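PDB 4QEO: histone-lysine N-methyltransferase, H3 lysine-9 specific SUVH4 from Arabidopsis thaliana, which methylates histone H3, a modification that marks chromatin for transcriptional silencing, binds methylated DNA and is required to maintain CpNpG and asymmetric DNA methylation. Local coordinates for residues Leu20-Lys23 with Gln24-Leu27; Lys97-Ser100 with Asn101-Leu104; Asp490-Ser493 with Pro494-Leu498. One frame throughout, in Å; residues are numbered along the deposited sequence.

Overall arrangement
Following the chain from its N terminus, interaction 1 comes first, one turn after another in the C-terminal half of helix 10-30. Here the helix packs against helices 36-46 and 72-78 and against Leu319 and Arg323. Interaction 2 follows, a beta turn in the SRA loop that joins strands 88-91 and 106-112. Interaction 3 lies far along the chain, closing a beta turn between strands 483-488 and 499-500 of the SET domain. The three are in series, neither nested nor crossed. Interactions 1 and 3 approach to about 5 Å between nearest atoms, and Asp490 pairs with Arg19 of the long helix; interaction 2 lies about 36 Å from interaction 1, centre to centre.

Interaction 1: residues Leu20-Lys23 with Gln24-Leu27; sequences LFNK and QYLL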
loop_
_atom_site.group_PDB
_atom_site.type_symbol
_atom_site.label_atom_id
_atom_site.label_comp_id
_atom_site.label_asym_id
_atom_site.label_seq_id
_atom_site.Cartn_x
_atom_site.Cartn_y
_atom_site.Cartn_z
ATOM N N LEU A 20 -9.387 -1.765 4.938
ATOM C CA LEU A 20 -10.124 -2.581 5.896
ATOM C C LEU A 20 -9.557 -4.012 5.947
ATOM O O LEU A 20 -9.350 -4.580 7.033
ATOM C CB LEU A 20 -11.607 -2.622 5.527
ATOM C CG LEU A 20 -12.648 -2.655 6.651
ATOM C CD1 LEU A 20 -14.000 -3.038 6.088
ATOM C CD2 LEU A 20 -12.267 -3.584 7.804
ATOM N N PHE A 21 -9.320 -4.601 4.773
ATOM C CA PHE A 21 -8.709 -5.930 4.736
ATOM C C PHE A 21 -7.320 -5.948 5.392
ATOM O O PHE A 21 -6.992 -6.877 6.122
ATOM C CB PHE A 21 -8.602 -6.482 3.314
ATOM C CG PHE A 21 -7.756 -7.717 3.228
ATOM C CD1 PHE A 21 -8.221 -8.925 3.728
ATOM C CD2 PHE A 21 -6.481 -7.667 2.679
ATOM C CE1 PHE A 21 -7.438 -10.068 3.661
ATOM C CE2 PHE A 21 -5.684 -8.811 2.619
ATOM C CZ PHE A 21 -6.162 -10.008 3.108
ATOM N N ASN A 22 -6.499 -4.939 5.112
ATOM C CA ASN A 22 -5.182 -4.866 5.754
ATOM C C ASN A 22 -5.304 -4.856 7.270
ATOM O O ASN A 22 -4.515 -5.490 7.986
ATOM C CB ASN A 22 -4.413 -3.618 5.318
ATOM C CG ASN A 22 -3.040 -3.536 5.971
ATOM O OD1 ASN A 22 -2.135 -4.298 5.626
ATOM N ND2 ASN A 22 -2.883 -2.626 6.924
ATOM N N LYS A 23 -6.294 -4.121 7.760
ATOM C CA LYS A 23 -6.503 -4.039 9.197
ATOM C C LYS A 23 -6.850 -5.414 9.762
ATOM O O LYS A 23 -6.236 -5.871 10.745
ATOM C CB LYS A 23 -7.583 -3.011 9.533
ATOM C CG LYS A 23 -7.894 -2.866 11.036
ATOM C CD LYS A 23 -9.069 -1.911 11.207
ATOM C CE LYS A 23 -10.024 -2.354 12.294
ATOM N NZ LYS A 23 -9.706 -1.680 13.569
ATOM N N GLN A 24 -7.814 -6.087 9.135
ATOM C CA GLN A 24 -8.181 -7.424 9.609
ATOM C C GLN A 24 -7.017 -8.420 9.544
ATOM O O GLN A 24 -6.795 -9.208 10.463
ATOM C CB GLN A 24 -9.387 -7.956 8.829
ATOM C CG GLN A 24 -10.642 -7.134 9.021
ATOM C CD GLN A 24 -11.240 -7.301 10.412
ATOM O OE1 GLN A 24 -10.754 -8.088 11.226
ATOM N NE2 GLN A 24 -12.309 -6.569 10.681
ATOM N N TYR A 25 -6.285 -8.385 8.440
ATOM C CA TYR A 25 -5.109 -9.215 8.265
ATOM C C TYR A 25 -4.103 -9.018 9.390
ATOM O O TYR A 25 -3.657 -9.983 9.993
ATOM C CB TYR A 25 -4.448 -8.883 6.934
ATOM C CG TYR A 25 -3.067 -9.450 6.727
ATOM C CD1 TYR A 25 -2.854 -10.816 6.669
ATOM C CD2 TYR A 25 -1.977 -8.605 6.517
ATOM C CE1 TYR A 25 -1.586 -11.339 6.431
ATOM C CE2 TYR A 25 -0.706 -9.114 6.279
ATOM C CZ TYR A 25 -0.513 -10.476 6.250
ATOM O OH TYR A 25 0.752 -10.973 6.018
ATOM N N LEU A 26 -3.726 -7.771 9.655
ATOM C CA LEU A 26 -2.724 -7.534 10.687
ATOM C C LEU A 26 -3.241 -7.941 12.073
ATOM O O LEU A 26 -2.472 -8.436 12.903
ATOM C CB LEU A 26 -2.232 -6.088 10.661
ATOM C CG LEU A 26 -1.493 -5.705 9.379
ATOM C CD1 LEU A 26 -1.178 -4.205 9.357
ATOM C CD2 LEU A 26 -0.223 -6.522 9.221
ATOM N N LEU A 27 -4.536 -7.750 12.316
ATOM C CA LEU A 27 -5.119 -8.238 13.560
ATOM C C LEU A 27 -5.013 -9.753 13.680
ATOM O O LEU A 27 -4.770 -10.264 14.773
ATOM C CB LEU A 27 -6.574 -7.812 13.710
ATOM C CG LEU A 27 -6.877 -6.359 14.049
ATOM C CD1 LEU A 27 -8.351 -6.080 13.786
ATOM C CD2 LEU A 27 -6.519 -6.032 15.513
#
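Residues Leu20-Lys23 and Gln24-Leu27 are successive turns of helix 10-30, joined by four i to i+4 hydrogen bonds: Leu20 O, Phe21 O, Asn22 O and Lys23 O accept from the amides of Gln24, Tyr25, Leu26 and Leu27. The Tyr25 N to Phe21 O bond is 2.9 Å long and nearly straight, as in a regular alpha helix. Side chains four residues apart then meet along the helix surface. Asn22 lays its amide across Leu26: with CG anti to the backbone N (chi1 -180°), ND2 comes to 3.4 Å from Leu26 CD1, and OD1 stands 3.9 Å from that same methyl. Replacing Asn22 by an alanine would remove the amide and is likely to open a gap beside Leu26 CD1, leaving that methyl without its cover on this side. Next to this pair, Tyr25 CB sits over one face of the Phe21 ring, 4.3 Å from Phe21 CZ, while the tyrosine ring runs on and meets Asn22 O at its edge. The Phe21 ring is buried against Val41 of helix 36-46 and Ala73, Glu74 and Ala77 of helix 72-78, so this flank of the helix packs against two others. On the Leu26 flank, Tyr25 and Leu26 touch Leu319 and Arg323. Lys23 brings CG to 4.3 Å from Leu27 CD1, then bends near its end, where NZ forms a salt bridge with Glu326. Leu20 and Gln24 run side by side and point the same way; Gln24 sets CG, anti to its carbonyl carbon (chi1 -63°), 4.1 Å from Leu20 CD2, and the bend at chi2 (-71°) turns the amide back so that NE2 lies equally far from that methyl.

Interaction 2: residues Lys97-Ser100 with Asn101-Leu104; sequences KEYS and NYKL
Tyr99 and Tyr102 are the first and last residues of a type I beta turn, and their rings leave the same side of it with planes about 54° apart. The turn lies at the surface of the SRA domain, in the loop between strands 88-91 and 106-112. Its closing hydrogen bond, Tyr102 N to Tyr99 O, is 3.0 Å long and bent to 148°; the donor sits well above the carbonyl plane, clear of a lone-pair direction. Tyr102 presents CD2 near the plane of the Tyr99 ring, at its edge, so the two aromatics do not stack. The closer approach is to the root of the first side chain, with Tyr102 CD2 3.9 Å from Tyr99 CB. In return, Tyr99 O lies in the plane of the Tyr102 ring, at its edge. Leu104 comes back to the first residue of the turn, placing CD2 4.1 Å from Tyr99 CB and thus giving that methylene a second apolar neighbour. Further contacts join the turn to the domain: Tyr99 and Leu104 both touch Met91, Tyr99 also meets Ile57, and Tyr102 rests on Val163. At the outer corner, Asn101 holds CG between its own backbone N and carbonyl carbon (chi1 38°), which folds the amide back over the turn and leaves OD1 3.6 Å from Ser100 N.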
loop_
_atom_site.group_PDB
_atom_site.type_symbol
_atom_site.label_atom_id
_atom_site.label_comp_id
_atom_site.label_asym_id
_atom_site.label_seq_id
_atom_site.Cartn_x
_atom_site.Cartn_y
_atom_site.Cartn_z
ATOM N N LYS A 97 -30.593 -17.165 -14.342
ATOM C CA LYS A 97 -31.767 -16.344 -14.592
ATOM C C LYS A 97 -31.388 -14.900 -14.892
ATOM O O LYS A 97 -32.020 -14.242 -15.712
ATOM C CB LYS A 97 -32.716 -16.408 -13.391
ATOM C CG LYS A 97 -33.660 -17.603 -13.401
ATOM C CD LYS A 97 -34.725 -17.437 -14.475
ATOM C CE LYS A 97 -35.942 -18.316 -14.208
ATOM N NZ LYS A 97 -37.100 -17.960 -15.083
ATOM N N GLU A 98 -30.345 -14.415 -14.227
ATOM C CA GLU A 98 -29.843 -13.068 -14.454
ATOM C C GLU A 98 -29.230 -12.870 -15.839
ATOM O O GLU A 98 -29.313 -11.781 -16.410
ATOM C CB GLU A 98 -28.794 -12.721 -13.400
ATOM C CG GLU A 98 -29.334 -12.036 -12.187
ATOM C CD GLU A 98 -28.298 -11.986 -11.072
ATOM O OE1 GLU A 98 -28.059 -13.035 -10.436
ATOM O OE2 GLU A 98 -27.714 -10.908 -10.839
ATOM N N TYR A 99 -28.590 -13.905 -16.364
ATOM C CA TYR A 99 -27.941 -13.820 -17.669
ATOM C C TYR A 99 -28.586 -14.826 -18.608
ATOM O O TYR A 99 -27.915 -15.702 -19.151
ATOM C CB TYR A 99 -26.422 -14.039 -17.533
ATOM C CG TYR A 99 -25.765 -12.959 -16.700
ATOM C CD1 TYR A 99 -25.118 -11.884 -17.299
ATOM C CD2 TYR A 99 -25.833 -12.985 -15.315
ATOM C CE1 TYR A 99 -24.543 -10.869 -16.534
ATOM C CE2 TYR A 99 -25.265 -11.972 -14.542
ATOM C CZ TYR A 99 -24.623 -10.917 -15.156
ATOM O OH TYR A 99 -24.057 -9.914 -14.389
ATOM N N SER A 100 -29.900 -14.692 -18.790
ATOM C CA SER A 100 -30.700 -15.723 -19.468
ATOM C C SER A 100 -30.390 -15.862 -20.957
ATOM O O SER A 100 -30.756 -16.848 -21.586
ATOM C CB SER A 100 -32.209 -15.512 -19.242
ATOM O OG SER A 100 -32.620 -14.191 -19.571
ATOM N N ASN A 101 -29.705 -14.874 -21.522
ATOM C CA ASN A 101 -29.371 -14.943 -22.932
ATOM C C ASN A 101 -28.036 -15.652 -23.146
ATOM O O ASN A 101 -27.683 -16.031 -24.256
ATOM C CB ASN A 101 -29.436 -13.557 -23.599
ATOM C CG ASN A 101 -28.923 -12.434 -22.705
ATOM O OD1 ASN A 101 -28.872 -12.562 -21.482
ATOM N ND2 ASN A 101 -28.555 -11.314 -23.323
ATOM N N TYR A 102 -27.313 -15.855 -22.055
ATOM C CA TYR A 102 -26.092 -16.647 -22.085
ATOM C C TYR A 102 -26.304 -18.069 -21.527
ATOM O O TYR A 102 -27.241 -18.321 -20.768
ATOM C CB TYR A 102 -25.005 -15.928 -21.282
ATOM C CG TYR A 102 -24.713 -14.509 -21.755
ATOM C CD1 TYR A 102 -23.762 -14.260 -22.737
ATOM C CD2 TYR A 102 -25.379 -13.423 -21.208
ATOM C CE1 TYR A 102 -23.480 -12.954 -23.161
ATOM C CE2 TYR A 102 -25.112 -12.127 -21.625
ATOM C CZ TYR A 102 -24.164 -11.896 -22.600
ATOM O OH TYR A 102 -23.904 -10.599 -23.005
ATOM N N LYS A 103 -25.432 -18.996 -21.913
ATOM C CA LYS A 103 -25.400 -20.306 -21.284
ATOM C C LYS A 103 -24.407 -20.253 -20.131
ATOM O O LYS A 103 -23.271 -19.835 -20.316
ATOM C CB LYS A 103 -24.977 -21.372 -22.296
ATOM C CG LYS A 103 -24.914 -22.782 -21.728
ATOM C CD LYS A 103 -25.982 -23.678 -22.343
ATOM C CE LYS A 103 -25.743 -25.160 -22.031
ATOM N NZ LYS A 103 -25.622 -25.999 -23.273
ATOM N N LEU A 104 -24.837 -20.657 -18.935
ATOM C CA LEU A 104 -23.963 -20.688 -17.769
ATOM C C LEU A 104 -23.380 -22.093 -17.624
ATOM O O LEU A 104 -23.949 -23.047 -18.138
ATOM C CB LEU A 104 -24.746 -20.312 -16.496
ATOM C CG LEU A 104 -24.935 -18.828 -16.171
ATOM C CD1 LEU A 104 -23.629 -18.210 -15.686
ATOM C CD2 LEU A 104 -25.471 -18.054 -17.374
#

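Interaction 3: residues Asp490-Ser493 with Pro494-Leu498; sequences DNIS and PMQEL
This is a local contact round a type II beta turn, Ser493 to Gln496, in the SET domain segment that connects strands 483-488 and 499-500. Pro494 and Met495 occupy the two central positions; the proline has the phi (-54°) expected of the first, and Met495 takes the left-handed conformation of the second, with phi 74°. Gln496 N closes the turn on Ser493 O in a long bond of 3.3 Å. The side chain of Gln496 then returns to the residue that opened the turn: extended beyond CG, it brings OE1 to 3.0 Å from Ser493 N. That bond is straight at the hydrogen, but the donor stands above the plane of the glutamine amide. A water is hydrogen-bonded to Ser493 OG at 2.7 Å; it donates to Asn491 O and, weakly, to Gln496 OE1. On the apolar side Ile492 crosses Leu498 at about a right angle, with Ile492 CG2 3.9 Å from Leu498 CD2, and both touch Leu467 of strand 467-473. Ile492 CG2 also lies 3.7 Å from Gln496 OE1, so one methyl borders both the polar loop and the core. Just beyond the turn, Glu497 makes a salt bridge with Lys365 and a hydrogen bond with Asn460, residues that probably bind S-adenosyl-L-methionine, as in related enzymes. Two bonds of opposite direction thus join Ser493 and Gln496: the first takes up the carbonyl of buried Ser493, the second its N-H. The bond to OE1 probably limits the rotation of the Gln496 amide, while the water ties the serine hydroxyl to the carbonyl of Asn491.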
loop_
_atom_site.group_PDB
_atom_site.type_symbol
_atom_site.label_atom_id
_atom_site.label_comp_id
_atom_site.label_asym_id
_atom_site.label_seq_id
_atom_site.Cartn_x
_atom_site.Cartn_y
_atom_site.Cartn_z
ATOM N N ASP A 490 -1.383 2.466 2.637
ATOM C CA ASP A 490 -1.709 1.463 1.644
ATOM C C ASP A 490 -0.459 0.689 1.327
ATOM O O ASP A 490 0.648 1.126 1.644
ATOM C CB ASP A 490 -2.201 2.145 0.365
ATOM C CG ASP A 490 -3.367 3.073 0.616
ATOM O OD1 ASP A 490 -4.430 2.587 1.064
ATOM O OD2 ASP A 490 -3.224 4.284 0.357
ATOM N N ASN A 491 -0.629 -0.462 0.685
ATOM C CA ASN A 491 0.496 -1.113 0.044
ATOM C C ASN A 491 0.944 -0.261 -1.151
ATOM O O ASN A 491 0.153 0.049 -2.046
ATOM C CB ASN A 491 0.103 -2.529 -0.395
ATOM C CG ASN A 491 -0.195 -3.437 0.787
ATOM O OD1 ASN A 491 0.562 -3.467 1.751
ATOM N ND2 ASN A 491 -1.311 -4.160 0.726
ATOM N N ILE A 492 2.214 0.119 -1.160
ATOM C CA ILE A 492 2.736 1.039 -2.165
ATOM C C ILE A 492 3.696 0.304 -3.098
ATOM O O ILE A 492 4.547 -0.464 -2.641
ATOM C CB ILE A 492 3.431 2.252 -1.470
ATOM C CG1 ILE A 492 2.415 2.959 -0.562
ATOM C CG2 ILE A 492 4.023 3.206 -2.492
ATOM C CD1 ILE A 492 3.001 3.998 0.382
ATOM N N SER A 493 3.537 0.512 -4.403
ATOM C CA SER A 493 4.404 -0.125 -5.391
ATOM C C SER A 493 5.602 0.770 -5.701
ATOM O O SER A 493 5.543 1.980 -5.487
ATOM C CB SER A 493 3.631 -0.405 -6.691
ATOM O OG SER A 493 2.618 -1.377 -6.505
ATOM N N PRO A 494 6.688 0.183 -6.228
ATOM C CA PRO A 494 7.860 0.967 -6.640
ATOM C C PRO A 494 7.511 2.103 -7.619
ATOM O O PRO A 494 6.642 1.930 -8.465
ATOM C CB PRO A 494 8.735 -0.075 -7.333
ATOM C CG PRO A 494 8.392 -1.354 -6.640
ATOM C CD PRO A 494 6.926 -1.267 -6.350
ATOM N N MET A 495 8.185 3.243 -7.471
ATOM C CA MET A 495 8.008 4.431 -8.316
ATOM C C MET A 495 6.719 5.222 -8.075
ATOM O O MET A 495 6.502 6.258 -8.704
ATOM C CB MET A 495 8.181 4.107 -9.805
ATOM C CG MET A 495 9.545 3.571 -10.132
ATOM S SD MET A 495 10.835 4.624 -9.451
ATOM C CE MET A 495 12.205 3.470 -9.468
ATOM N N GLN A 496 5.868 4.749 -7.171
ATOM C CA GLN A 496 4.716 5.545 -6.764
ATOM C C GLN A 496 5.149 6.687 -5.830
ATOM O O GLN A 496 5.885 6.464 -4.865
ATOM C CB GLN A 496 3.647 4.660 -6.117
ATOM C CG GLN A 496 2.889 3.796 -7.132
ATOM C CD GLN A 496 1.757 2.983 -6.513
ATOM O OE1 GLN A 496 1.704 2.770 -5.297
ATOM N NE2 GLN A 496 0.841 2.531 -7.353
ATOM N N GLU A 497 4.723 7.912 -6.144
ATOM C CA GLU A 497 5.034 9.058 -5.303
ATOM C C GLU A 497 4.389 8.863 -3.939
ATOM O O GLU A 497 3.247 8.409 -3.844
ATOM C CB GLU A 497 4.561 10.382 -5.935
ATOM C CG GLU A 497 4.858 11.602 -5.046
ATOM C CD GLU A 497 4.632 12.942 -5.736
ATOM O OE1 GLU A 497 4.240 12.959 -6.924
ATOM O OE2 GLU A 497 4.857 13.985 -5.090
ATOM N N LEU A 498 5.132 9.188 -2.885
ATOM C CA LEU A 498 4.594 9.107 -1.536
ATOM C C LEU A 498 3.931 10.433 -1.214
ATOM O O LEU A 498 4.518 11.489 -1.446
ATOM C CB LEU A 498 5.711 8.823 -0.521
ATOM C CG LEU A 498 6.648 7.645 -0.807
ATOM C CD1 LEU A 498 7.677 7.463 0.318
ATOM C CD2 LEU A 498 5.860 6.367 -1.026
HETATM O O HOH W 1 0.520 -0.320 -5.225
#